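Local coordinates for methylated RNA-binding protein 1 (Saccharomyces cerevisiae S288c, PDB 4RCM), which binds N6-methyladenosine-containing RNA through its YTH domain and, by binding the 3'-UTR of PHO4 mRNA and lowering its stability, regulates phosphate metabolism after transcription, at residues A[26-31]-A[90-95]; A[46-51]-A[134-139]; A[79-84]-A[101-106]. All blocks are in the same frame, centred on the assembly; numbering follows the deposited sequence.

Interaction 1. Residues A[26-31]-A[90-95]. With nucleotides of chain C.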
loop_
_atom_site.group_PDB
_atom_site.type_symbol
_atom_site.label_atom_id
_atom_site.label_comp_id
_atom_site.label_asym_id
_atom_site.label_seq_id
_atom_site.Cartn_x
_atom_site.Cartn_y
_atom_site.Cartn_z
ATOM N N LEU A 26 3.726 -11.560 -6.007
ATOM C CA LEU A 26 2.942 -10.877 -7.008
ATOM C C LEU A 26 1.487 -11.432 -7.049
ATOM O O LEU A 26 0.521 -10.632 -7.087
ATOM C CB LEU A 26 3.638 -10.896 -8.385
ATOM C CG LEU A 26 2.806 -10.189 -9.450
ATOM C CD1 LEU A 26 2.722 -8.695 -9.088
ATOM C CD2 LEU A 26 3.343 -10.397 -10.871
ATOM N N LYS A 27 1.327 -12.773 -6.964
ATOM C CA LYS A 27 0.035 -13.436 -6.793
ATOM C C LYS A 27 -0.903 -12.718 -5.816
ATOM O O LYS A 27 -1.981 -12.323 -6.222
ATOM C CB LYS A 27 0.208 -14.912 -6.315
ATOM N N HIS A 28 -0.508 -12.591 -4.538
ATOM C CA HIS A 28 -1.345 -11.958 -3.533
ATOM C C HIS A 28 -1.672 -10.492 -3.828
ATOM O O HIS A 28 -2.743 -10.073 -3.501
ATOM C CB HIS A 28 -0.749 -12.053 -2.110
ATOM C CG HIS A 28 -0.935 -13.387 -1.479
ATOM N ND1 HIS A 28 -0.850 -13.585 -0.116
ATOM C CD2 HIS A 28 -1.270 -14.581 -2.018
ATOM C CE1 HIS A 28 -1.088 -14.853 0.153
ATOM N NE2 HIS A 28 -1.338 -15.479 -0.987
ATOM N N VAL A 29 -0.756 -9.720 -4.436
ATOM C CA VAL A 29 -1.102 -8.359 -4.833
ATOM C C VAL A 29 -2.278 -8.337 -5.873
ATOM O O VAL A 29 -3.242 -7.521 -5.772
ATOM C CB VAL A 29 0.105 -7.637 -5.481
ATOM C CG1 VAL A 29 -0.333 -6.297 -6.030
ATOM C CG2 VAL A 29 1.238 -7.465 -4.471
ATOM N N LYS A 30 -2.140 -9.157 -6.900
ATOM C CA LYS A 30 -3.167 -9.260 -7.925
ATOM C C LYS A 30 -4.522 -9.629 -7.355
ATOM O O LYS A 30 -5.552 -9.004 -7.715
ATOM C CB LYS A 30 -2.769 -10.262 -8.967
ATOM C CG LYS A 30 -1.656 -9.791 -9.858
ATOM C CD LYS A 30 -1.229 -10.921 -10.761
ATOM C CE LYS A 30 0.040 -10.601 -11.546
ATOM N NZ LYS A 30 -0.128 -10.475 -13.006
ATOM N N ARG A 31 -4.521 -10.623 -6.476
ATOM C CA ARG A 31 -5.714 -11.050 -5.815
ATOM C C ARG A 31 -6.333 -9.998 -4.959
ATOM O O ARG A 31 -7.553 -9.961 -4.855
ATOM C CB ARG A 31 -5.467 -12.281 -4.966
ATOM C CG ARG A 31 -5.292 -13.512 -5.830
ATOM C CD ARG A 31 -5.385 -14.768 -5.005
ATOM N NE ARG A 31 -4.929 -15.915 -5.790
ATOM C CZ ARG A 31 -4.592 -17.095 -5.269
ATOM N NH1 ARG A 31 -4.176 -18.059 -6.073
ATOM N NH2 ARG A 31 -4.653 -17.316 -3.956
ATOM N N SER A 90 -9.887 -16.962 2.081
ATOM C CA SER A 90 -9.465 -18.211 1.439
ATOM C C SER A 90 -8.620 -17.931 0.199
ATOM O O SER A 90 -7.910 -18.808 -0.237
ATOM C CB SER A 90 -10.667 -19.115 1.059
ATOM O OG SER A 90 -11.189 -18.784 -0.240
ATOM N N ILE A 91 -8.681 -16.708 -0.353
ATOM C CA ILE A 91 -7.859 -16.328 -1.523
ATOM C C ILE A 91 -6.358 -16.284 -1.196
ATOM O O ILE A 91 -5.499 -16.177 -2.110
ATOM C CB ILE A 91 -8.289 -14.948 -2.091
ATOM C CG1 ILE A 91 -8.134 -13.843 -1.029
ATOM C CG2 ILE A 91 -9.736 -14.991 -2.586
ATOM C CD1 ILE A 91 -8.557 -12.451 -1.513
ATOM N N TRP A 92 -6.026 -16.296 0.086
ATOM C CA TRP A 92 -4.613 -16.310 0.494
ATOM C C TRP A 92 -4.115 -17.768 0.600
ATOM O O TRP A 92 -4.699 -18.581 1.311
ATOM C CB TRP A 92 -4.386 -15.593 1.850
ATOM C CG TRP A 92 -5.057 -14.187 2.004
ATOM C CD1 TRP A 92 -5.797 -13.758 3.053
ATOM C CD2 TRP A 92 -5.014 -13.111 1.082
ATOM N NE1 TRP A 92 -6.256 -12.475 2.836
ATOM C CE2 TRP A 92 -5.769 -12.048 1.637
ATOM C CE3 TRP A 92 -4.408 -12.926 -0.167
ATOM C CZ2 TRP A 92 -5.935 -10.848 1.004
ATOM C CZ3 TRP A 92 -4.600 -11.729 -0.802
ATOM C CH2 TRP A 92 -5.350 -10.710 -0.223
ATOM N N GLU A 93 -3.045 -18.062 -0.117
ATOM C CA GLU A 93 -2.194 -19.235 0.147
ATOM C C GLU A 93 -1.659 -19.134 1.581
ATOM O O GLU A 93 -1.236 -18.052 2.035
ATOM C CB GLU A 93 -1.009 -19.281 -0.834
ATOM C CG GLU A 93 -1.345 -19.176 -2.331
ATOM C CD GLU A 93 -2.230 -20.321 -2.869
ATOM O OE1 GLU A 93 -3.045 -20.081 -3.813
ATOM O OE2 GLU A 93 -2.104 -21.472 -2.358
ATOM N N ASP A 94 -1.681 -20.260 2.294
ATOM C CA ASP A 94 -1.231 -20.334 3.702
ATOM C C ASP A 94 -1.982 -19.330 4.575
ATOM O O ASP A 94 -1.375 -18.590 5.342
ATOM C CB ASP A 94 0.278 -20.099 3.811
ATOM N N GLU A 95 -3.300 -19.332 4.445
ATOM C CA GLU A 95 -4.190 -18.342 5.091
ATOM C C GLU A 95 -3.967 -18.100 6.594
ATOM O O GLU A 95 -4.054 -16.957 7.039
ATOM C CB GLU A 95 -5.661 -18.733 4.815
ATOM C CG GLU A 95 -6.707 -18.191 5.777
ATOM C CD GLU A 95 -8.083 -18.791 5.538
ATOM O OE1 GLU A 95 -8.184 -19.825 4.842
ATOM O OE2 GLU A 95 -9.064 -18.228 6.054
ATOM C C2 6MZ C 3 1.799 -12.273 1.557
ATOM C C4 6MZ C 3 2.467 -11.035 3.455
ATOM C C5 6MZ C 3 1.064 -10.714 3.755
ATOM N N9 6MZ C 3 3.195 -10.423 4.409
ATOM N N3 6MZ C 3 2.770 -11.811 2.351
ATOM N N1 6MZ C 3 0.488 -12.026 1.778
ATOM C C6 6MZ C 3 0.048 -11.282 2.818
ATOM N N6 6MZ C 3 -1.267 -11.070 3.054
ATOM C C9 6MZ C 3 -2.312 -11.750 2.322
ATOM N N7 6MZ C 3 1.044 -9.954 4.887
ATOM C C8 6MZ C 3 2.352 -9.798 5.269
ATOM O "O5'" 6MZ C 3 6.355 -11.546 8.850
ATOM C "C5'" 6MZ C 3 5.344 -11.708 7.825
ATOM C "C4'" 6MZ C 3 5.874 -11.272 6.452
ATOM O "O4'" 6MZ C 3 4.951 -11.654 5.410
ATOM C "C1'" 6MZ C 3 4.708 -10.564 4.483
ATOM C "C2'" 6MZ C 3 5.606 -9.420 4.991
ATOM O "O2'" 6MZ C 3 6.873 -9.363 4.280
ATOM C "C3'" 6MZ C 3 6.117 -9.757 6.347
ATOM O "O3'" 6MZ C 3 7.511 -9.344 6.326
#
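One face of the Trp92 indole carries Ile91 CG1, and the opposite face carries the N6-methyl carbon C9 of the modified adenosine in chain C, 3.3 Å from Trp92 CD2. This methyl-over-indole placement forms part of the YTH-domain aromatic cage; Trp38 packs edge-to-face on Trp92. The His28 ring has Trp92 CE3 over one face, while adenine N1 and Glu93 N lie near its plane at the edge. The two rings are inclined at 47°, an oblique pairing. From helix 26-35, His28 ND1 donates to N1 of the base at 2.8 Å, so the purine edge is read while the methyl group lies over the indole. Across the ring, the Glu93 amide N gives His28 NE2 a weak bond at 3.2 Å. That bond uses NE2 as acceptor, consistent with the proton residing on ND1. One turn further along the helix, Arg31 extends from CG to NE and grips Glu93 end-on: NH1 and NH2 both reach OE1, forming a salt bridge roughly in the guanidinium plane, with the carboxylate plane turned 58° from it. Arg31 NH2 also donates to Ile91 O over a very short 2.3 Å, approaching from above the carbonyl plane.

Interaction 2. Residues A[46-51]-A[134-139]. With nucleotides of chain C.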
loop_
_atom_site.group_PDB
_atom_site.type_symbol
_atom_site.label_atom_id
_atom_site.label_comp_id
_atom_site.label_asym_id
_atom_site.label_seq_id
_atom_site.Cartn_x
_atom_site.Cartn_y
_atom_site.Cartn_z
ATOM N N LYS A 46 -3.395 -5.213 13.582
ATOM C CA LYS A 46 -3.571 -4.375 14.777
ATOM C C LYS A 46 -3.012 -2.965 14.630
ATOM O O LYS A 46 -3.680 -1.994 14.945
ATOM C CB LYS A 46 -2.955 -5.054 16.018
ATOM N N ARG A 47 -1.789 -2.834 14.128
ATOM C CA ARG A 47 -1.265 -1.518 13.828
ATOM C C ARG A 47 -2.175 -0.726 12.839
ATOM O O ARG A 47 -2.534 0.393 13.118
ATOM C CB ARG A 47 0.146 -1.627 13.254
ATOM C CG ARG A 47 1.212 -2.107 14.253
ATOM C CD ARG A 47 2.584 -1.952 13.620
ATOM N NE ARG A 47 2.816 -0.537 13.372
ATOM C CZ ARG A 47 3.766 -0.049 12.602
ATOM N NH1 ARG A 47 4.618 -0.858 11.994
ATOM N NH2 ARG A 47 3.876 1.247 12.445
ATOM N N LEU A 48 -2.550 -1.328 11.704
ATOM C CA LEU A 48 -3.381 -0.688 10.721
ATOM C C LEU A 48 -4.781 -0.367 11.240
ATOM O O LEU A 48 -5.311 0.708 10.986
ATOM C CB LEU A 48 -3.504 -1.571 9.499
ATOM C CG LEU A 48 -2.200 -1.767 8.721
ATOM C CD1 LEU A 48 -2.432 -2.771 7.623
ATOM C CD2 LEU A 48 -1.712 -0.450 8.154
ATOM N N SER A 49 -5.366 -1.294 11.961
ATOM C CA SER A 49 -6.678 -1.104 12.543
ATOM C C SER A 49 -6.699 0.036 13.559
ATOM O O SER A 49 -7.626 0.808 13.598
ATOM C CB SER A 49 -7.131 -2.423 13.197
ATOM O OG SER A 49 -8.295 -2.265 13.981
ATOM N N GLU A 50 -5.675 0.150 14.379
ATOM C CA GLU A 50 -5.629 1.230 15.364
ATOM C C GLU A 50 -5.512 2.574 14.656
ATOM O O GLU A 50 -6.149 3.522 15.020
ATOM C CB GLU A 50 -4.475 1.019 16.373
ATOM C CG GLU A 50 -4.531 -0.306 17.130
ATOM N N ALA A 51 -4.691 2.651 13.619
ATOM C CA ALA A 51 -4.640 3.853 12.809
ATOM C C ALA A 51 -5.983 4.221 12.162
ATOM O O ALA A 51 -6.368 5.395 12.143
ATOM C CB ALA A 51 -3.571 3.697 11.725
ATOM N N ARG A 134 10.019 -2.650 6.433
ATOM C CA ARG A 134 9.317 -3.876 6.644
ATOM C C ARG A 134 7.795 -3.625 6.614
ATOM O O ARG A 134 7.332 -2.496 6.406
ATOM C CB ARG A 134 9.709 -4.491 8.003
ATOM C CG ARG A 134 11.173 -4.923 8.159
ATOM C CD ARG A 134 11.453 -5.270 9.623
ATOM N NE ARG A 134 11.307 -4.097 10.505
ATOM C CZ ARG A 134 12.307 -3.310 10.912
ATOM N NH1 ARG A 134 13.569 -3.537 10.541
ATOM N NH2 ARG A 134 12.045 -2.280 11.699
ATOM N N ASP A 135 7.039 -4.683 6.888
ATOM C CA ASP A 135 5.604 -4.690 6.699
ATOM C C ASP A 135 4.925 -3.838 7.737
ATOM O O ASP A 135 5.170 -3.974 8.952
ATOM C CB ASP A 135 5.076 -6.150 6.724
ATOM C CG ASP A 135 3.625 -6.255 6.321
ATOM O OD1 ASP A 135 3.260 -5.717 5.232
ATOM O OD2 ASP A 135 2.826 -6.893 7.058
ATOM N N THR A 136 4.068 -2.961 7.245
ATOM C CA THR A 136 3.358 -1.910 8.007
ATOM C C THR A 136 4.185 -0.808 8.642
ATOM O O THR A 136 3.713 -0.104 9.540
ATOM C CB THR A 136 2.327 -2.496 9.015
ATOM O OG1 THR A 136 2.960 -2.971 10.210
ATOM C CG2 THR A 136 1.566 -3.617 8.329
ATOM N N GLN A 137 5.389 -0.590 8.112
ATOM C CA GLN A 137 6.210 0.523 8.512
ATOM C C GLN A 137 5.460 1.812 8.196
ATOM O O GLN A 137 5.059 2.015 7.027
ATOM C CB GLN A 137 7.530 0.492 7.696
ATOM C CG GLN A 137 8.349 1.753 7.749
ATOM C CD GLN A 137 8.812 2.099 9.151
ATOM O OE1 GLN A 137 8.570 3.217 9.643
ATOM N NE2 GLN A 137 9.490 1.158 9.793
ATOM N N GLU A 138 5.280 2.669 9.197
ATOM C CA GLU A 138 4.624 3.985 8.947
ATOM C C GLU A 138 5.525 4.991 8.272
ATOM O O GLU A 138 6.714 5.124 8.609
ATOM C CB GLU A 138 4.059 4.623 10.196
ATOM C CG GLU A 138 3.332 5.938 9.898
ATOM C CD GLU A 138 2.323 6.348 10.940
ATOM O OE1 GLU A 138 2.233 5.718 11.998
ATOM O OE2 GLU A 138 1.580 7.308 10.681
ATOM N N ILE A 139 4.932 5.738 7.347
ATOM C CA ILE A 139 5.642 6.710 6.551
ATOM C C ILE A 139 5.064 8.135 6.840
ATOM O O ILE A 139 3.874 8.391 6.624
ATOM C CB ILE A 139 5.513 6.423 5.047
ATOM C CG1 ILE A 139 5.992 4.992 4.670
ATOM C CG2 ILE A 139 6.239 7.485 4.248
ATOM C CD1 ILE A 139 7.476 4.709 4.834
ATOM C C2 6MZ C 3 1.799 -12.273 1.557
ATOM C C4 6MZ C 3 2.467 -11.035 3.455
ATOM C C5 6MZ C 3 1.064 -10.714 3.755
ATOM N N9 6MZ C 3 3.195 -10.423 4.409
ATOM N N3 6MZ C 3 2.770 -11.811 2.351
ATOM N N1 6MZ C 3 0.488 -12.026 1.778
ATOM C C6 6MZ C 3 0.048 -11.282 2.818
ATOM N N6 6MZ C 3 -1.267 -11.070 3.054
ATOM C C9 6MZ C 3 -2.312 -11.750 2.322
ATOM N N7 6MZ C 3 1.044 -9.954 4.887
ATOM C C8 6MZ C 3 2.352 -9.798 5.269
ATOM O "O5'" 6MZ C 3 6.355 -11.546 8.850
ATOM C "C5'" 6MZ C 3 5.344 -11.708 7.825
ATOM C "C4'" 6MZ C 3 5.874 -11.272 6.452
ATOM O "O4'" 6MZ C 3 4.951 -11.654 5.410
ATOM C "C1'" 6MZ C 3 4.708 -10.564 4.483
ATOM C "C2'" 6MZ C 3 5.606 -9.420 4.991
ATOM O "O2'" 6MZ C 3 6.873 -9.363 4.280
ATOM C "C3'" 6MZ C 3 6.117 -9.757 6.347
ATOM O "O3'" 6MZ C 3 7.511 -9.344 6.326
HETATM O O HOH W 1 6.251 2.364 11.959
#
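Arg47 lays one face of its guanidinium over the carbonyl oxygen of Thr136, which belongs to the type II beta turn running from Arg134 to Gln137 in the YTH domain. The evidence for overlap, not hydrogen bonding, is angular: NH1 comes within 2.7 Å of Thr136 O, but the oxygen lies off the N-H directions. A bend at chi3 (63°) turns the arginine tip across the turn. A bridging water supplies a better-aligned polar link, accepting from Arg47 NH2 at 2.7 Å and from Glu138 N at 2.9 Å. The Glu138 carboxylate itself pairs with Arg17 of strand 17-23. Beside this polar patch, Leu48 CD1 meets Thr136 CG2 at 4.1 Å, so a Leu48 methyl of helix 42-53 packs against the turn's Thr136 methyl. Thr136 has a positive phi (65°), as the third position of a type II turn requires, and its OG1 donates to Asp135 O at 2.7 Å in the carbonyl plane, on a lone pair. The same turn faces the RNA. Asp135, with CG anti to its backbone N, has OD1 hydrogen-bonded to the backbone N of Lys22, an RNA-binding residue, and sets OD2 3.4 Å from C8 of the modified adenosine in chain C.

Interaction 3. Residues A[79-84]-A[101-106]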
loop_
_atom_site.group_PDB
_atom_site.type_symbol
_atom_site.label_atom_id
_atom_site.label_comp_id
_atom_site.label_asym_id
_atom_site.label_seq_id
_atom_site.Cartn_x
_atom_site.Cartn_y
_atom_site.Cartn_z
ATOM N N MET A 79 -7.084 2.029 2.523
ATOM C CA MET A 79 -7.823 1.208 3.476
ATOM C C MET A 79 -9.200 1.843 3.728
ATOM O O MET A 79 -9.291 3.007 4.157
ATOM C CB MET A 79 -7.016 1.097 4.814
ATOM C CG MET A 79 -7.689 0.322 5.915
ATOM S SD MET A 79 -6.615 0.288 7.361
ATOM C CE MET A 79 -7.554 -0.825 8.429
ATOM N N VAL A 80 -10.274 1.099 3.467
ATOM C CA VAL A 80 -11.605 1.690 3.436
ATOM C C VAL A 80 -12.559 0.961 4.371
ATOM O O VAL A 80 -13.756 1.170 4.331
ATOM C CB VAL A 80 -12.189 1.828 1.969
ATOM C CG1 VAL A 80 -11.326 2.734 1.117
ATOM C CG2 VAL A 80 -12.353 0.499 1.281
ATOM N N SER A 81 -12.021 0.106 5.210
ATOM C CA SER A 81 -12.781 -0.484 6.320
ATOM C C SER A 81 -11.812 -0.930 7.402
ATOM O O SER A 81 -10.573 -1.034 7.165
ATOM C CB SER A 81 -13.604 -1.696 5.831
ATOM O OG SER A 81 -12.926 -2.956 5.903
ATOM N N ASP A 82 -12.366 -1.217 8.579
ATOM C CA ASP A 82 -11.635 -1.894 9.625
ATOM C C ASP A 82 -11.698 -3.426 9.398
ATOM O O ASP A 82 -12.236 -3.908 8.375
ATOM C CB ASP A 82 -12.207 -1.474 11.002
ATOM C CG ASP A 82 -11.145 -1.444 12.146
ATOM O OD1 ASP A 82 -10.072 -2.104 12.094
ATOM O OD2 ASP A 82 -11.420 -0.751 13.130
ATOM N N LEU A 83 -11.147 -4.176 10.358
ATOM C CA LEU A 83 -10.946 -5.614 10.253
ATOM C C LEU A 83 -12.315 -6.234 10.289
ATOM O O LEU A 83 -13.145 -5.808 11.102
ATOM C CB LEU A 83 -10.159 -6.132 11.460
ATOM C CG LEU A 83 -8.792 -5.525 11.611
ATOM C CD1 LEU A 83 -8.113 -6.034 12.877
ATOM C CD2 LEU A 83 -8.002 -5.857 10.354
ATOM N N LYS A 84 -12.558 -7.212 9.419
ATOM C CA LYS A 84 -13.874 -7.864 9.332
ATOM C C LYS A 84 -13.798 -9.337 9.667
ATOM O O LYS A 84 -12.831 -10.001 9.353
ATOM C CB LYS A 84 -14.456 -7.689 7.920
ATOM C CG LYS A 84 -14.790 -6.257 7.571
ATOM C CD LYS A 84 -15.670 -5.619 8.628
ATOM C CE LYS A 84 -15.985 -4.176 8.279
ATOM N NZ LYS A 84 -16.772 -4.103 7.027
ATOM N N ALA A 101 -9.453 -10.111 7.228
ATOM C CA ALA A 101 -9.172 -9.137 6.164
ATOM C C ALA A 101 -9.818 -7.757 6.446
ATOM O O ALA A 101 -10.709 -7.614 7.267
ATOM C CB ALA A 101 -9.607 -9.699 4.825
ATOM N N PHE A 102 -9.351 -6.737 5.737
ATOM C CA PHE A 102 -10.043 -5.479 5.712
ATOM C C PHE A 102 -10.188 -5.035 4.248
ATOM O O PHE A 102 -9.430 -5.504 3.399
ATOM C CB PHE A 102 -9.341 -4.423 6.591
ATOM C CG PHE A 102 -7.917 -4.167 6.219
ATOM C CD1 PHE A 102 -7.609 -3.314 5.177
ATOM C CD2 PHE A 102 -6.899 -4.800 6.888
ATOM C CE1 PHE A 102 -6.284 -3.090 4.804
ATOM C CE2 PHE A 102 -5.571 -4.581 6.549
ATOM C CZ PHE A 102 -5.258 -3.737 5.487
ATOM N N LYS A 103 -11.117 -4.117 3.956
ATOM C CA LYS A 103 -11.333 -3.701 2.539
ATOM C C LYS A 103 -10.320 -2.668 2.098
ATOM O O LYS A 103 -9.904 -1.781 2.888
ATOM C CB LYS A 103 -12.721 -3.165 2.347
ATOM C CG LYS A 103 -13.814 -4.185 2.637
ATOM C CD LYS A 103 -15.181 -3.525 2.779
ATOM C CE LYS A 103 -16.250 -4.546 3.118
ATOM N NZ LYS A 103 -17.614 -4.041 2.797
ATOM N N VAL A 104 -9.937 -2.763 0.811
ATOM C CA VAL A 104 -9.042 -1.806 0.200
ATOM C C VAL A 104 -9.574 -1.427 -1.165
ATOM O O VAL A 104 -10.270 -2.216 -1.790
ATOM C CB VAL A 104 -7.562 -2.312 0.056
ATOM C CG1 VAL A 104 -7.042 -2.697 1.442
ATOM C CG2 VAL A 104 -7.450 -3.470 -0.928
ATOM N N ARG A 105 -9.242 -0.231 -1.610
ATOM C CA ARG A 105 -9.494 0.170 -2.989
ATOM C C ARG A 105 -8.194 0.659 -3.653
ATOM O O ARG A 105 -7.551 1.597 -3.197
ATOM C CB ARG A 105 -10.579 1.239 -3.044
ATOM C CG ARG A 105 -11.928 0.841 -2.400
ATOM C CD ARG A 105 -12.858 -0.040 -3.311
ATOM N NE ARG A 105 -14.127 -0.535 -2.670
ATOM C CZ ARG A 105 -14.274 -1.685 -1.969
ATOM N NH1 ARG A 105 -13.238 -2.531 -1.710
ATOM N NH2 ARG A 105 -15.482 -2.003 -1.497
ATOM N N TRP A 106 -7.815 0.014 -4.714
ATOM C CA TRP A 106 -6.543 0.284 -5.368
ATOM C C TRP A 106 -6.752 1.578 -6.122
ATOM O O TRP A 106 -7.555 1.612 -7.055
ATOM C CB TRP A 106 -6.175 -0.897 -6.263
ATOM C CG TRP A 106 -5.529 -2.007 -5.482
ATOM C CD1 TRP A 106 -6.141 -2.874 -4.607
ATOM C CD2 TRP A 106 -4.131 -2.263 -5.373
ATOM N NE1 TRP A 106 -5.211 -3.694 -4.040
ATOM C CE2 TRP A 106 -3.966 -3.340 -4.498
ATOM C CE3 TRP A 106 -3.005 -1.703 -5.958
ATOM C CZ2 TRP A 106 -2.716 -3.873 -4.191
ATOM C CZ3 TRP A 106 -1.766 -2.244 -5.650
ATOM C CH2 TRP A 106 -1.635 -3.311 -4.771
HETATM O O HOH W 2 -12.017 -11.464 7.166
#
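Met79 and Phe102 cross at about a right angle where strand 72-79 ends beside strand 102-112, its antiparallel neighbour in the mixed sheet of the YTH domain; the contact joins the two ends of the loop that carries Trp92. The Met79 chain is fully extended and passes across the phenyl ring, its CG touching Phe102 CD1 at 3.7 Å. The terminal CE sits over one face, 4.2 Å from the ring centroid and 16° off the normal, a CH-pi contact offset toward the rim. With its sulfur following at an oblique angle, the pair is also a Met-aromatic contact. Phe102 takes the crowded first torsion, CG between backbone N and carbonyl carbon (chi1 57°), and its ring edge receives Leu83 CD2, 3.8 Å from CD2 of the phenyl. Face and edge of one ring are thus engaged from both ends of the segment 79-84.

The backbones agree with this antiparallel register, in which Met79 and Val104 form a non-hydrogen-bonded pair. Val80 N donates to Lys103 O at 3.0 Å, almost perfectly straight (178°). Beyond it the regular strand pairing gives way, and the Ser81 side chain takes over: its OG accepts from Lys103 N at 2.9 Å and donates to Asp82 O at 2.7 Å. Further on, Lys84 N meets Ala101 O at 2.9 Å, nearly along the C=O axis. A water bridges Lys84 O and Ala101 N next to it.

Away from the phenyl, Val80 crosses Arg105 at about a right angle and places CG2 over one face of the guanidinium. The ammonium groups of Lys84 and Lys103 approach to 4.3 Å between their NZ atoms. Such like-charge proximity probably costs some energy, whereas the serine hydroxyl keeps a backbone N-H satisfied as the chain leaves the sheet, although the carbonyl oxygen of Ser81 is buried without a partner.

In the fold
All three contacts are partly buried. Interaction 1, between helix 26-35 and the loop after strand 72-79, buries the rings of His28 and Trp92 beside the RNA base and puts its salt bridge at exposed Glu93. Interaction 3 pairs the two ends of that loop with backbone bonds, burying Met79 and Phe102 while Arg105 is exposed. Interaction 2, the smallest in buried surface, combines a water, an arginine overlap and the Leu48-Thr136 methyl contact. Interactions 2 and 3 share helix 42-53: Ser49 OG lies 2.6 Å from Asp82 OD1, probably a hydrogen bond, and Leu48 CD1 packs on Phe102. Interactions 1 and 3 touch through Val29 and Trp106; 1 and 2 do not, though both reach the modified adenosine.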